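Local coordinates for protein extracellular ligand-binding receptor (Desulfitobacterium hafniense, PDB 4Q6B) that binds leucine between its two lobes and probably hands amino acids to a membrane ABC transporter as its extracellular substrate-binding component, at residues Glu9-Val15 and Arg46-Lys52; Leu102-Ser108 and Phe120-Asp126; His142-Tyr148 and Met198-Ala204; Ile294-Ala299 and Leu315-Trp321. All coordinates share one frame; numbering follows the deposited sequence. Where two conformers were deposited one is given.

Contact 1: Glu9-Val15 and Arg46-Lys52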
# COMPACT_ATOMS: atom_id res chain seq x y z
N GLU A 9 12.12 2.59 -30.97
CA GLU A 9 11.18 3.69 -31.07
C GLU A 9 10.15 3.48 -29.98
O GLU A 9 9.26 4.33 -29.75
CB GLU A 9 10.53 3.71 -32.43
CG GLU A 9 11.55 3.93 -33.53
CD GLU A 9 10.90 3.92 -34.90
OE1 GLU A 9 9.81 3.32 -35.03
OE2 GLU A 9 11.48 4.53 -35.83
N GLU A 10 10.29 2.34 -29.29
CA GLU A 10 9.35 1.96 -28.25
C GLU A 10 10.06 1.31 -27.08
O GLU A 10 10.91 0.40 -27.28
CB GLU A 10 8.32 1.00 -28.83
CG GLU A 10 7.15 0.74 -27.91
CD GLU A 10 5.91 0.30 -28.67
OE1 GLU A 10 4.80 0.52 -28.14
OE2 GLU A 10 6.04 -0.26 -29.79
N ILE A 11 9.73 1.74 -25.86
CA ILE A 11 10.20 1.00 -24.69
C ILE A 11 9.09 0.56 -23.75
O ILE A 11 8.02 1.14 -23.71
CB ILE A 11 11.32 1.72 -23.88
CG1 ILE A 11 10.79 2.90 -23.10
CG2 ILE A 11 12.50 2.13 -24.81
CD1 ILE A 11 11.86 3.45 -22.17
N PHE A 12 9.39 -0.49 -22.98
CA PHE A 12 8.36 -1.19 -22.23
C PHE A 12 8.63 -1.29 -20.73
O PHE A 12 9.76 -1.58 -20.29
CB PHE A 12 8.27 -2.60 -22.82
CG PHE A 12 7.90 -2.63 -24.27
CD1 PHE A 12 6.58 -2.55 -24.65
CD2 PHE A 12 8.88 -2.72 -25.25
CE1 PHE A 12 6.24 -2.56 -25.98
CE2 PHE A 12 8.54 -2.72 -26.59
CZ PHE A 12 7.21 -2.66 -26.94
N ILE A 13 7.57 -1.07 -19.96
CA ILE A 13 7.57 -1.41 -18.53
C ILE A 13 6.57 -2.54 -18.33
O ILE A 13 5.45 -2.44 -18.85
CB ILE A 13 7.15 -0.18 -17.69
CG1 ILE A 13 8.24 0.88 -17.78
CG2 ILE A 13 6.92 -0.57 -16.21
CD1 ILE A 13 7.86 2.18 -17.01
N GLY A 14 7.01 -3.61 -17.66
CA GLY A 14 6.08 -4.69 -17.27
C GLY A 14 5.22 -4.32 -16.06
O GLY A 14 5.63 -3.57 -15.16
N VAL A 15 3.98 -4.84 -16.01
CA VAL A 15 3.13 -4.61 -14.84
C VAL A 15 2.49 -5.96 -14.51
O VAL A 15 1.93 -6.61 -15.39
CB VAL A 15 1.99 -3.58 -15.10
CG1 VAL A 15 1.22 -3.34 -13.80
CG2 VAL A 15 2.58 -2.23 -15.72
N ARG A 46 11.54 7.90 -27.16
CA ARG A 46 10.81 6.68 -27.50
C ARG A 46 9.42 6.62 -26.84
O ARG A 46 9.27 7.02 -25.68
CB ARG A 46 11.60 5.44 -27.06
CG ARG A 46 12.76 5.15 -27.96
CD ARG A 46 14.04 4.93 -27.20
NE ARG A 46 14.39 3.51 -27.19
CZ ARG A 46 15.63 3.05 -27.32
NH1 ARG A 46 16.66 3.88 -27.48
NH2 ARG A 46 15.84 1.74 -27.29
N LYS A 47 8.43 6.13 -27.57
CA LYS A 47 7.10 5.88 -26.95
C LYS A 47 7.16 4.86 -25.82
O LYS A 47 7.75 3.77 -25.99
CB LYS A 47 6.12 5.40 -28.03
CG LYS A 47 4.70 5.24 -27.50
CD LYS A 47 3.85 4.51 -28.50
CE LYS A 47 2.38 4.52 -28.12
NZ LYS A 47 1.62 3.64 -29.05
N LEU A 48 6.52 5.19 -24.69
CA LEU A 48 6.41 4.30 -23.53
C LEU A 48 5.16 3.42 -23.66
O LEU A 48 4.09 3.92 -24.00
CB LEU A 48 6.32 5.14 -22.25
CG LEU A 48 6.13 4.35 -20.95
CD1 LEU A 48 7.25 3.31 -20.72
CD2 LEU A 48 6.10 5.39 -19.82
N SER A 49 5.32 2.12 -23.45
CA SER A 49 4.18 1.19 -23.47
C SER A 49 4.22 0.23 -22.30
O SER A 49 5.28 -0.10 -21.75
CB SER A 49 4.14 0.39 -24.77
OG SER A 49 3.92 1.30 -25.84
N LEU A 50 3.05 -0.25 -21.90
CA LEU A 50 3.05 -1.19 -20.80
C LEU A 50 2.85 -2.59 -21.32
O LEU A 50 2.19 -2.81 -22.35
CB LEU A 50 1.93 -0.87 -19.80
CG LEU A 50 1.91 0.52 -19.23
CD1 LEU A 50 0.71 0.67 -18.24
CD2 LEU A 50 3.21 0.78 -18.49
N VAL A 51 3.45 -3.55 -20.63
CA VAL A 51 3.16 -4.98 -20.89
C VAL A 51 2.47 -5.50 -19.65
O VAL A 51 3.11 -5.73 -18.64
CB VAL A 51 4.44 -5.81 -21.16
CG1 VAL A 51 4.12 -7.32 -21.40
CG2 VAL A 51 5.22 -5.25 -22.38
N LYS A 52 1.15 -5.68 -19.72
CA LYS A 52 0.38 -6.02 -18.52
C LYS A 52 0.19 -7.53 -18.40
O LYS A 52 -0.24 -8.21 -19.36
CB LYS A 52 -0.97 -5.29 -18.50
CG LYS A 52 -0.84 -3.74 -18.40
CD LYS A 52 -2.19 -3.02 -18.24
CE LYS A 52 -2.92 -2.89 -19.53
NZ LYS A 52 -4.02 -1.90 -19.31

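Contact 2: Leu102-Ser108 and Phe120-Asp126. With LEU (leucine), chain B.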
# COMPACT_ATOMS: atom_id res chain seq x y z
N LEU A 102 8.99 -2.53 -8.71
CA LEU A 102 8.53 -1.39 -7.86
C LEU A 102 7.09 -1.68 -7.48
O LEU A 102 6.23 -1.67 -8.37
CB LEU A 102 8.67 -0.07 -8.63
CG LEU A 102 8.07 1.18 -7.99
CD1 LEU A 102 8.74 1.52 -6.70
CD2 LEU A 102 8.25 2.39 -8.95
N SER A 103 6.82 -1.98 -6.21
CA SER A 103 5.48 -2.33 -5.80
C SER A 103 4.69 -1.15 -5.30
O SER A 103 5.09 -0.43 -4.42
CB SER A 103 5.44 -3.42 -4.73
OG SER A 103 4.10 -3.71 -4.39
N PRO A 104 3.46 -1.01 -5.96
CA PRO A 104 2.64 0.08 -5.43
C PRO A 104 1.62 -0.39 -4.39
O PRO A 104 0.70 0.36 -4.10
CB PRO A 104 1.94 0.61 -6.67
CG PRO A 104 1.59 -0.61 -7.42
CD PRO A 104 2.71 -1.57 -7.19
N ALA A 105 1.69 -1.63 -3.94
CA ALA A 105 0.78 -2.08 -2.91
C ALA A 105 1.28 -2.96 -1.76
O ALA A 105 0.61 -3.09 -0.76
CB ALA A 105 -0.45 -2.69 -3.54
N SER A 106 2.45 -3.58 -1.92
CA SER A 106 2.87 -4.57 -0.94
C SER A 106 3.51 -3.87 0.25
O SER A 106 4.56 -3.29 0.11
CB SER A 106 3.86 -5.56 -1.55
OG SER A 106 3.26 -6.32 -2.59
N THR A 107 2.87 -4.00 1.41
CA THR A 107 3.27 -3.24 2.59
C THR A 107 4.03 -4.04 3.65
O THR A 107 4.49 -3.45 4.63
CB THR A 107 2.03 -2.63 3.29
OG1 THR A 107 1.11 -3.69 3.59
CG2 THR A 107 1.37 -1.59 2.38
N SER A 108 4.23 -5.34 3.46
CA SER A 108 5.00 -6.10 4.45
C SER A 108 6.42 -5.58 4.65
O SER A 108 7.19 -5.41 3.70
CB SER A 108 5.11 -7.56 4.04
OG SER A 108 5.96 -8.28 4.98
N PHE A 120 11.79 -2.28 -4.78
CA PHE A 120 11.32 -1.00 -4.19
C PHE A 120 9.83 -1.06 -3.92
O PHE A 120 9.16 -1.88 -4.49
CB PHE A 120 11.58 0.16 -5.16
CG PHE A 120 13.05 0.39 -5.47
CD1 PHE A 120 13.75 1.35 -4.76
CD2 PHE A 120 13.73 -0.38 -6.42
CE1 PHE A 120 15.10 1.58 -5.02
CE2 PHE A 120 15.06 -0.14 -6.71
CZ PHE A 120 15.76 0.85 -6.01
N ARG A 121 9.32 -0.17 -3.09
CA ARG A 121 7.87 0.10 -3.09
C ARG A 121 7.71 1.56 -2.98
O ARG A 121 8.59 2.21 -2.43
CB ARG A 121 7.18 -0.58 -1.92
CG ARG A 121 7.86 -0.35 -0.60
CD ARG A 121 6.94 -0.82 0.56
NE ARG A 121 7.81 -1.26 1.66
CZ ARG A 121 7.74 -2.45 2.23
NH1 ARG A 121 8.63 -2.79 3.16
NH2 ARG A 121 6.79 -3.30 1.87
N ASN A 122 6.62 2.12 -3.52
CA ASN A 122 6.45 3.60 -3.47
C ASN A 122 5.32 3.98 -2.52
O ASN A 122 4.71 5.03 -2.66
CB ASN A 122 6.26 4.23 -4.88
CG ASN A 122 4.95 3.83 -5.51
OD1 ASN A 122 4.39 2.78 -5.16
ND2 ASN A 122 4.43 4.65 -6.42
N ILE A 123 5.09 3.14 -1.52
CA ILE A 123 4.04 3.39 -0.53
C ILE A 123 4.66 3.09 0.84
O ILE A 123 5.67 2.37 0.91
CB ILE A 123 2.81 2.50 -0.79
CG1 ILE A 123 3.22 1.01 -0.81
CG2 ILE A 123 2.17 2.86 -2.16
CD1 ILE A 123 2.11 0.13 -0.52
N PRO A 124 4.04 3.58 1.92
CA PRO A 124 4.58 3.27 3.26
C PRO A 124 4.37 1.81 3.62
O PRO A 124 3.37 1.19 3.21
CB PRO A 124 3.72 4.12 4.22
CG PRO A 124 2.51 4.54 3.39
CD PRO A 124 2.91 4.53 1.95
N SER A 125 5.29 1.26 4.41
CA SER A 125 5.17 -0.12 4.87
C SER A 125 4.22 -0.15 6.05
O SER A 125 3.86 0.91 6.61
CB SER A 125 6.50 -0.65 5.38
OG SER A 125 6.80 -0.10 6.65
N ASP A 126 3.85 -1.35 6.43
CA ASP A 126 2.98 -1.59 7.61
C ASP A 126 3.53 -0.97 8.87
O ASP A 126 2.77 -0.53 9.72
CB ASP A 126 2.81 -3.10 7.89
CG ASP A 126 2.02 -3.81 6.82
OD1 ASP A 126 1.19 -3.17 6.14
OD2 ASP A 126 2.26 -5.05 6.66
N LEU B . -1.00 -4.32 1.49
CA LEU B . -1.42 -5.65 1.05
C LEU B . -0.24 -6.61 1.01
O LEU B . -0.39 -7.79 0.76
CB LEU B . -2.07 -5.55 -0.33
CG LEU B . -3.35 -4.76 -0.08
CD1 LEU B . -3.50 -3.65 -1.07
CD2 LEU B . -4.61 -5.62 -0.02
OXT LEU B . 0.89 -6.17 1.28

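Contact 3: His142-Tyr148 and Met198-Ala204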
# COMPACT_ATOMS: atom_id res chain seq x y z
N HIS A 142 -6.31 7.96 23.48
CA HIS A 142 -6.33 6.53 23.73
C HIS A 142 -5.27 6.13 24.73
O HIS A 142 -4.16 6.62 24.67
CB HIS A 142 -6.19 5.75 22.44
CG HIS A 142 -7.38 5.88 21.56
ND1 HIS A 142 -8.43 4.99 21.60
CD2 HIS A 142 -7.73 6.83 20.67
CE1 HIS A 142 -9.35 5.37 20.75
NE2 HIS A 142 -8.95 6.48 20.16
N GLU A 143 -5.63 5.23 25.64
CA GLU A 143 -4.69 4.73 26.64
C GLU A 143 -4.65 3.22 26.80
O GLU A 143 -3.64 2.68 27.24
CB GLU A 143 -5.02 5.33 28.03
CG GLU A 143 -5.07 6.86 28.01
CD GLU A 143 -4.91 7.49 29.37
OE1 GLU A 143 -4.98 6.78 30.39
OE2 GLU A 143 -4.70 8.72 29.41
N ARG A 144 -5.79 2.54 26.56
CA ARG A 144 -5.93 1.10 26.80
C ARG A 144 -6.63 0.49 25.58
O ARG A 144 -7.79 0.76 25.35
CB ARG A 144 -6.78 0.84 28.06
CG ARG A 144 -6.27 1.56 29.32
CD ARG A 144 -6.71 0.93 30.66
NE ARG A 144 -5.50 0.39 31.28
CZ ARG A 144 -5.38 -0.79 31.89
NH1 ARG A 144 -6.42 -1.61 32.04
NH2 ARG A 144 -4.19 -1.14 32.37
N MSE A 145 -5.92 -0.30 24.78
CA MSE A 145 -6.51 -0.75 23.51
C MSE A 145 -6.44 -2.28 23.38
O MSE A 145 -5.67 -2.97 24.08
CB MSE A 145 -5.81 -0.07 22.32
CG MSE A 145 -6.13 1.44 22.23
SE MSE A 145 -5.36 2.18 20.65
CE MSE A 145 -6.47 1.25 19.31
N VAL A 146 -7.26 -2.81 22.47
CA VAL A 146 -7.27 -4.25 22.16
C VAL A 146 -6.78 -4.46 20.73
O VAL A 146 -7.04 -3.63 19.87
CB VAL A 146 -8.70 -4.85 22.30
CG1 VAL A 146 -8.82 -6.27 21.70
CG2 VAL A 146 -9.11 -4.93 23.79
N ILE A 147 -6.07 -5.55 20.45
CA ILE A 147 -5.63 -5.82 19.07
C ILE A 147 -6.27 -7.12 18.62
O ILE A 147 -6.11 -8.16 19.26
CB ILE A 147 -4.09 -5.94 18.96
CG1 ILE A 147 -3.39 -4.61 19.28
CG2 ILE A 147 -3.65 -6.38 17.53
CD1 ILE A 147 -1.87 -4.77 19.33
N TYR A 148 -7.02 -7.08 17.50
CA TYR A 148 -7.56 -8.30 16.86
C TYR A 148 -6.62 -8.57 15.71
O TYR A 148 -6.43 -7.71 14.86
CB TYR A 148 -8.97 -8.02 16.31
CG TYR A 148 -9.62 -9.18 15.58
CD1 TYR A 148 -9.56 -10.49 16.09
CD2 TYR A 148 -10.36 -8.96 14.43
CE1 TYR A 148 -10.21 -11.58 15.42
CE2 TYR A 148 -11.01 -9.99 13.78
CZ TYR A 148 -10.94 -11.30 14.27
OH TYR A 148 -11.56 -12.34 13.62
N MSE A 198 -11.10 -0.71 28.18
CA MSE A 198 -10.80 -0.55 26.76
C MSE A 198 -11.36 0.71 26.16
O MSE A 198 -12.51 1.05 26.41
CB MSE A 198 -11.37 -1.72 25.94
CG MSE A 198 -11.27 -1.50 24.42
SE MSE A 198 -12.19 -2.97 23.44
CE MSE A 198 -14.04 -2.56 23.93
N ASP A 199 -10.55 1.38 25.33
CA ASP A 199 -11.04 2.59 24.65
C ASP A 199 -10.89 2.56 23.14
O ASP A 199 -11.20 3.54 22.46
CB ASP A 199 -10.42 3.87 25.25
CG ASP A 199 -8.91 3.89 25.17
OD1 ASP A 199 -8.28 4.39 26.15
OD2 ASP A 199 -8.32 3.47 24.15
N GLY A 200 -10.40 1.45 22.59
CA GLY A 200 -10.27 1.35 21.15
C GLY A 200 -9.79 -0.02 20.76
O GLY A 200 -9.16 -0.72 21.57
N ILE A 201 -10.05 -0.40 19.51
CA ILE A 201 -9.56 -1.66 18.94
C ILE A 201 -8.78 -1.41 17.66
O ILE A 201 -9.28 -0.72 16.74
CB ILE A 201 -10.73 -2.61 18.62
CG1 ILE A 201 -11.48 -2.93 19.89
CG2 ILE A 201 -10.21 -3.93 18.04
CD1 ILE A 201 -12.88 -3.59 19.68
N PHE A 202 -7.57 -1.97 17.61
CA PHE A 202 -6.80 -1.99 16.37
C PHE A 202 -6.97 -3.36 15.71
O PHE A 202 -6.70 -4.40 16.30
CB PHE A 202 -5.34 -1.76 16.66
CG PHE A 202 -4.49 -1.74 15.44
CD1 PHE A 202 -4.69 -0.79 14.46
CD2 PHE A 202 -3.56 -2.74 15.23
CE1 PHE A 202 -3.93 -0.81 13.29
CE2 PHE A 202 -2.78 -2.76 14.06
CZ PHE A 202 -2.97 -1.79 13.09
N ILE A 203 -7.43 -3.34 14.47
CA ILE A 203 -7.65 -4.54 13.70
C ILE A 203 -6.47 -4.76 12.76
O ILE A 203 -6.31 -4.05 11.79
CB ILE A 203 -8.94 -4.40 12.89
CG1 ILE A 203 -10.12 -4.06 13.82
CG2 ILE A 203 -9.22 -5.65 12.08
CD1 ILE A 203 -11.34 -3.52 13.11
N ALA A 204 -5.69 -5.79 13.05
CA ALA A 204 -4.50 -6.13 12.30
C ALA A 204 -4.84 -7.34 11.44
O ALA A 204 -4.09 -8.29 11.35
CB ALA A 204 -3.34 -6.42 13.22

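Contact 4: Ile294-Ala299 and Leu315-Trp321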
# COMPACT_ATOMS: atom_id res chain seq x y z
N ILE A 294 5.41 7.51 -13.33
CA ILE A 294 6.09 8.78 -13.53
C ILE A 294 7.52 8.70 -12.97
O ILE A 294 8.48 9.21 -13.59
CB ILE A 294 5.34 9.96 -12.89
CG1 ILE A 294 3.94 10.16 -13.50
CG2 ILE A 294 6.14 11.27 -13.08
CD1 ILE A 294 3.92 10.37 -14.98
N LEU A 295 7.65 8.07 -11.80
CA LEU A 295 8.94 7.89 -11.12
C LEU A 295 9.88 7.08 -12.03
O LEU A 295 11.01 7.49 -12.31
CB LEU A 295 8.76 7.12 -9.80
CG LEU A 295 8.42 7.77 -8.45
CD1 LEU A 295 7.52 6.90 -7.53
CD2 LEU A 295 9.72 8.11 -7.73
N LEU A 296 9.40 5.95 -12.52
CA LEU A 296 10.26 5.08 -13.36
C LEU A 296 10.65 5.79 -14.65
O LEU A 296 11.79 5.67 -15.16
CB LEU A 296 9.59 3.76 -13.69
CG LEU A 296 9.42 2.83 -12.51
CD1 LEU A 296 8.49 1.66 -12.91
CD2 LEU A 296 10.78 2.28 -12.08
N ALA A 297 9.74 6.56 -15.22
CA ALA A 297 10.07 7.24 -16.47
C ALA A 297 11.14 8.29 -16.24
O ALA A 297 12.06 8.44 -17.06
CB ALA A 297 8.80 7.84 -17.14
N GLU A 298 11.05 8.99 -15.11
CA GLU A 298 12.05 10.01 -14.80
C GLU A 298 13.41 9.32 -14.63
O GLU A 298 14.39 9.78 -15.20
CB GLU A 298 11.65 10.79 -13.54
CG GLU A 298 12.47 12.01 -13.27
CD GLU A 298 11.67 13.09 -12.57
OE1 GLU A 298 10.49 13.31 -12.95
OE2 GLU A 298 12.21 13.70 -11.62
N ALA A 299 13.45 8.20 -13.89
CA ALA A 299 14.76 7.51 -13.72
C ALA A 299 15.27 6.97 -15.04
O ALA A 299 16.49 7.02 -15.34
CB ALA A 299 14.66 6.41 -12.69
N LEU A 315 17.10 5.19 -9.41
CA LEU A 315 15.95 5.51 -8.54
C LEU A 315 16.36 6.09 -7.20
O LEU A 315 15.74 7.06 -6.68
CB LEU A 315 15.06 4.28 -8.31
CG LEU A 315 14.14 3.88 -9.47
CD1 LEU A 315 13.56 2.53 -9.15
CD2 LEU A 315 13.03 4.90 -9.70
N ARG A 316 17.41 5.52 -6.61
CA ARG A 316 17.94 6.06 -5.37
C ARG A 316 18.54 7.46 -5.55
O ARG A 316 18.38 8.33 -4.70
CB ARG A 316 18.98 5.08 -4.79
CG ARG A 316 18.29 3.80 -4.24
CD ARG A 316 19.28 2.87 -3.57
NE ARG A 316 18.50 1.78 -2.99
CZ ARG A 316 18.31 0.60 -3.56
NH1 ARG A 316 18.93 0.27 -4.70
NH2 ARG A 316 17.53 -0.28 -2.94
N ASP A 317 19.14 7.69 -6.71
CA ASP A 317 19.78 8.97 -7.02
C ASP A 317 18.76 10.10 -7.16
O ASP A 317 19.15 11.28 -7.07
CB ASP A 317 20.60 8.85 -8.30
CG ASP A 317 21.96 8.17 -8.08
OD1 ASP A 317 22.60 7.79 -9.09
OD2 ASP A 317 22.38 8.03 -6.91
N LEU A 318 17.49 9.77 -7.37
CA LEU A 318 16.48 10.85 -7.43
C LEU A 318 16.39 11.61 -6.11
O LEU A 318 16.09 12.81 -6.11
CB LEU A 318 15.11 10.30 -7.81
CG LEU A 318 15.12 9.82 -9.26
CD1 LEU A 318 13.81 9.16 -9.61
CD2 LEU A 318 15.46 10.92 -10.23
N GLY A 319 16.65 10.94 -4.99
CA GLY A 319 16.59 11.63 -3.70
C GLY A 319 15.11 11.91 -3.50
O GLY A 319 14.28 11.19 -4.05
N PRO A 320 14.78 12.97 -2.76
CA PRO A 320 13.36 13.32 -2.61
C PRO A 320 12.73 13.70 -3.94
O PRO A 320 13.31 14.46 -4.72
CB PRO A 320 13.38 14.51 -1.66
CG PRO A 320 14.74 14.95 -1.58
CD PRO A 320 15.67 13.88 -2.02
N TRP A 321 11.58 13.13 -4.21
CA TRP A 321 10.90 13.34 -5.49
C TRP A 321 9.39 13.54 -5.27
O TRP A 321 8.73 12.70 -4.65
CB TRP A 321 11.10 12.08 -6.31
CG TRP A 321 10.51 12.14 -7.67
CD1 TRP A 321 11.10 12.64 -8.79
CD2 TRP A 321 9.23 11.63 -8.07
NE1 TRP A 321 10.26 12.49 -9.87
CE2 TRP A 321 9.10 11.88 -9.45
CE3 TRP A 321 8.17 11.03 -7.39
CZ2 TRP A 321 7.96 11.53 -10.17
CZ3 TRP A 321 7.03 10.68 -8.11
CH2 TRP A 321 6.94 10.92 -9.49

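Contact 1: Glu9-Val15 and Arg46-Lys52
Glu-10 reaches across to Ser-49, and Phe-12 lies alongside Ser-49 and Val-51, on one face of the parallel strand pair of a beta-alpha-beta crossover; strand 47-54 is one of the two outermost strands of the five-stranded sheet. With CG anti to the backbone N (chi1 -170°) and the rest of the chain extended, Glu-10 presents the anti lone pair of OE1 to Ser-49 OG, 2.6 Å away. The Phe-12 ring lies obliquely to its neighbours, CD1 being 3.8 Å from Val-51 CG2 while CE1 rests near Ser-49 CB. On the other face, Ile-13 slants against Leu-48, their CD1 atoms 3.9 Å apart, and Leu-50 CD2 slots between Ile-13 CB and Val-15 CG2. Leu-30 and Val-34 of the connecting helix 26-39 cover Leu-50 there. In-register backbone bonds join the strands, among them Ile-11 N to Lys-47 O (2.8 Å) and Val-51 N to Ile-13 O (2.9 Å). At the start of the two strands, the Arg-46 chain, bent at chi2 and chi3, crosses Ile-11 at about a right angle. Arg-46 NE is buried with no polar partner, 3.3 Å from Ile-11 CG2.

Contact 2: Leu102-Ser108 and Phe120-Asp126
Ser-108 O is gripped end-on by Arg-121, whose NH2 (2.8 Å) and NH1 (3.0 Å) come from the same face of the carbonyl plane. The two segments are neighbouring parallel strands of a periplasmic binding protein lobe and the loops at their C-terminal ends, where the ligand sits. Arg-121 NH2 also donates to Ser-106 O; both acceptors lie in the guanidinium plane, which fixes the rotation of the group, Ser-125 CB lies against one face, and NH1 has a salt bridge to Asp-335. The arginine therefore ties down residues 106-108, of which Ser-106 and Thr-107 line the leucine pocket. Thr-107 carries the pocket side: Thr-107 OG1 donates to Asp-126 OD1 (2.6 Å), met from above the carboxylate plane, and accepts from the leucine ammonium N at 3.0 Å. Thr-107 N bonds the ligand OXT, and Ala-105 O takes the ammonium as well; Ser-84 and Asn-231 complete the polar grip on the ligand. Asp-126, in the second shell, would orient the hydroxyl, and its own N binds Thr-107 O at the start of helix 126-139, where Ser-125 is the N-cap. At the end of the strand, Ser-103 OG accepts from Ala-105 N and Ser-106 N, an ST turn and ST motif, and bonds His-81 O. The strand ends are joined by Ser-103 N to Phe-120 O (2.9 Å) and Asn-122 N to Ser-103 O. Ile-123, its CG1 set between backbone N and carbonyl carbon (chi1 57°), sends CD1 against Ala-105 C and tight against Thr-107 CG2, 3.5 Å away.

Contact 3: His142-Tyr148 and Met198-Ala204
Asp-199 gathers the polar side of this contact, its carboxylate meeting three donors from residues 142-144. Asp-199 OD1 accepts from two backbone nitrogens, Glu-143 N (2.8 Å, on the syn side) and Arg-144 N, the latter from above the carboxylate plane. Asp-199 OD2 takes the hydrogen bond of His-142 ND1 at 3.0 Å, also from above that plane, with imidazole and carboxylate planes 78° apart. With CG between backbone N and carbonyl carbon (chi1 59°), the carboxylate turns back over the start of strand 144-149. Glu-143, whose N it fixes, is a calcium ligand in a structure of this protein.

Among the backbone bonds, Asp-199 N gives to Arg-144 O and Val-146 N to Gly-200 O; the regular parallel register runs from Val-146 and Ile-201 onward, with Phe-202 N bonded to Val-146 O and Ala-204 N to Tyr-148 O, the last at 2.7 Å.

Apolar contacts divide between the two faces of the sheet. On one, Val-146 CG2 lies 3.7 Å from Met-198 SE, of a selenomethionine, and Val-146 CB faces Ile-201 CG1; farther along, Ile-203 CG2 meets the Tyr-148 ring obliquely. On the other, the CE methyl of selenomethionine Met-145 approaches Phe-202 CB, and Ile-147 CG2 comes to the edge of the Phe-202 ring, 4.3 Å from Phe-202 CD2.

The pair belongs to the Rossmann-like sheet of the second lobe: strand 172-177 flanks 144-149, helix 183-195 covers Val-146 and Ile-201 through Trp-193, and helix 153-168 packs Phe-162 on Met-145, Ile-147 and Phe-202.

Contact 4: Ile294-Ala299 and Leu315-Trp321
Ala-299, near the end of helix 284-301, and Leu-315, in the short helix 311-317, bring their CA atoms within 5.7 Å. Two helices joined by a loop pack here, and the chain runs on into a small beta hairpin, strands 321-323 and 326-328. After the second helix the chain turns at Gly-319, which has positive phi (69°), and its N bonds Arg-316 O. Pro-320 then leads to Trp-321, whose ring packs against residues 294-298 of helix 284-301.

Between the helices the contact is aliphatic. Ala-299 CB sits 3.7 Å from Leu-315 CD2 and also meets Leu-318 CD1, while Leu-296 CD2 slants toward Leu-315 CD1 at 4.0 Å. Leu-318, pointing at the helix, also brings CD2 near Glu-298 CG.

Trp-321 carries the rest. With CG anti to the backbone N (chi1 -178°), the indole swings across residues 294-298. Leu-295, deposited in two conformers, lies in the one given over one face of the six-membered ring, as in a CH-pi contact, though the detail is doubtful. Ile-294 touches the ring edge instead, crossing it at about a right angle. The same helix holds Tyr-285 of the leucine pocket at its beginning, and Ile-294 also packs on Ala-33 and Ile-37 of helix 26-39. At the indole nitrogen the extended side chain of Glu-298 brings its carboxylate to the ring edge, the two planes 69° apart and Glu-298 OE2 2.9 Å from Trp-321 NE1.

Overall arrangement
From the N terminus the four contacts follow in series; none nests or crosses. Contact 1 closes the loop around helix 26-39, and contact 2 the short connection between two later strands of the same sheet. Contact 3 encloses helix 153-168, strand 172-177 and helix 183-195 in the other lobe, its centre about 46 Å from that of contact 1, with contact 2 near the centre of the molecule, beside the ligand. The chain then returns, and contact 4 closes the loop from helix 284-301 to 311-317 against the first lobe: Leu-296 packs on Ile-13 of contact 1 and Leu-102 of contact 2, joining the two strand pairs.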